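Local structure of piwi domain-containing protein (Vanderwaltozyma polyspora, 5THE) at residues A[95-100]-A[122-126]. The protein probably binds RNA as an Argonaute protein, its C-terminal lobe, crystallised here with a short RNA, being the part that carries the Piwi domain. Residues are numbered along the deposited sequence.
Sequences MESELD and KPILI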
# COMPACT_ATOMS: atom_id res chain seq x y z
N MET A 95 -9.90 -32.14 9.14
CA MET A 95 -9.86 -30.75 8.67
C MET A 95 -11.18 -30.05 8.92
O MET A 95 -11.20 -28.86 9.28
CB MET A 95 -9.51 -30.71 7.18
CG MET A 95 -9.39 -29.30 6.60
SD MET A 95 -11.00 -28.58 6.16
CE MET A 95 -11.38 -29.45 4.64
N GLU A 96 -12.30 -30.75 8.71
CA GLU A 96 -13.60 -30.10 8.77
C GLU A 96 -13.82 -29.45 10.13
O GLU A 96 -14.15 -28.26 10.21
CB GLU A 96 -14.70 -31.12 8.47
CG GLU A 96 -16.09 -30.53 8.56
CD GLU A 96 -17.17 -31.59 8.57
OE1 GLU A 96 -16.95 -32.67 7.99
OE2 GLU A 96 -18.24 -31.34 9.17
N SER A 97 -13.63 -30.21 11.21
CA SER A 97 -13.84 -29.64 12.54
C SER A 97 -12.68 -28.73 12.95
O SER A 97 -12.89 -27.75 13.67
CB SER A 97 -14.05 -30.75 13.59
OG SER A 97 -12.96 -31.65 13.59
N GLU A 98 -11.47 -29.01 12.47
CA GLU A 98 -10.38 -28.09 12.74
C GLU A 98 -10.64 -26.73 12.10
O GLU A 98 -10.35 -25.69 12.70
CB GLU A 98 -9.06 -28.68 12.27
CG GLU A 98 -8.39 -29.56 13.32
CD GLU A 98 -7.12 -30.23 12.84
OE1 GLU A 98 -6.64 -29.91 11.73
OE2 GLU A 98 -6.59 -31.09 13.57
N LEU A 99 -11.21 -26.72 10.90
CA LEU A 99 -11.53 -25.45 10.26
C LEU A 99 -12.67 -24.73 10.99
O LEU A 99 -12.62 -23.52 11.15
CB LEU A 99 -11.87 -25.67 8.79
CG LEU A 99 -12.24 -24.44 7.95
CD1 LEU A 99 -11.17 -23.35 8.08
CD2 LEU A 99 -12.44 -24.87 6.49
N ASP A 100 -13.70 -25.47 11.42
CA ASP A 100 -14.75 -24.87 12.25
C ASP A 100 -14.17 -24.23 13.50
O ASP A 100 -14.55 -23.11 13.88
CB ASP A 100 -15.78 -25.93 12.64
CG ASP A 100 -16.61 -26.37 11.47
OD1 ASP A 100 -16.88 -25.52 10.60
OD2 ASP A 100 -16.97 -27.57 11.41
N LYS A 122 -21.53 -22.96 7.22
CA LYS A 122 -20.60 -24.09 7.18
C LYS A 122 -19.52 -23.86 6.12
O LYS A 122 -19.83 -23.40 5.01
CB LYS A 122 -21.36 -25.38 6.88
CG LYS A 122 -20.53 -26.64 6.98
CD LYS A 122 -20.10 -26.90 8.43
CE LYS A 122 -19.25 -28.17 8.53
NZ LYS A 122 -18.74 -28.41 9.92
N PRO A 123 -18.26 -24.16 6.42
CA PRO A 123 -17.21 -24.07 5.40
C PRO A 123 -17.49 -24.97 4.20
O PRO A 123 -18.04 -26.07 4.32
CB PRO A 123 -15.95 -24.53 6.14
CG PRO A 123 -16.21 -24.15 7.56
CD PRO A 123 -17.70 -24.38 7.76
N ILE A 124 -17.09 -24.49 3.03
CA ILE A 124 -17.36 -25.17 1.76
C ILE A 124 -16.05 -25.69 1.20
O ILE A 124 -15.06 -24.94 1.11
CB ILE A 124 -18.06 -24.24 0.77
CG1 ILE A 124 -19.44 -23.87 1.30
CG2 ILE A 124 -18.10 -24.88 -0.61
CD1 ILE A 124 -20.12 -22.83 0.49
N LEU A 125 -16.04 -26.95 0.80
CA LEU A 125 -14.87 -27.60 0.23
C LEU A 125 -14.96 -27.57 -1.29
O LEU A 125 -15.97 -27.96 -1.87
CB LEU A 125 -14.76 -29.04 0.73
CG LEU A 125 -13.63 -29.87 0.11
CD1 LEU A 125 -12.28 -29.28 0.46
CD2 LEU A 125 -13.68 -31.33 0.58
N ILE A 126 -13.90 -27.08 -1.93
CA ILE A 126 -13.81 -27.06 -3.39
C ILE A 126 -12.59 -27.87 -3.82
O ILE A 126 -11.45 -27.52 -3.48
CB ILE A 126 -13.74 -25.62 -3.92
CG1 ILE A 126 -15.08 -24.92 -3.68
CG2 ILE A 126 -13.35 -25.62 -5.40
CD1 ILE A 126 -15.38 -23.81 -4.63
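Residues 95-100 form the first turn and a half of helix 95-111, and residues 122-126 lead from a loop (Lys-122, Pro-123) into strand 124-127. The two backbones come closest at Asp-100 and Pro-123, whose CA atoms are 7.3 Å apart. No main-chain hydrogen bond joins them, so side chains make the contact. The setting is a parallel beta-alpha-beta unit: strand 77-85, helix 95-111 and, by way of the short strand 117-118, strand 124-127, with strands 77-85 and 124-127 paired side by side. This unit belongs to the five-stranded parallel sheet that, as in other Argonautes, probably forms the core of the Mid domain, the lobe's partner to Piwi.

The helix packs on one face of the sheet. Leu-99 points at the strand segment and sets CD2 3.5 Å from CB of Pro-123. The Met-95 methyl CE just meets Leu-125 CD1, at 4.3 Å. Both helix residues are buried and also touch Trp-220. Leu-125 points to the helix. Ile-124 points away from it and touches Leu-177 of helix 169-179; Ile-126 touches Leu-174 of the same helix.

Toward the solvent, a salt-bridge network closes the contact. Glu-96 and Asp-100 lie one helical turn apart, so their carboxylates can share one amine. Lys-122 extends to the helix to meet them, while its carbonyl oxygen accepts a hydrogen bond from Arg-80. The total area buried is modest, 269 Å². Lys-122 NZ donates to Glu-96 OE2 at 3.1 Å and, in a very short bond, to Asp-100 OD2 at 2.5 Å.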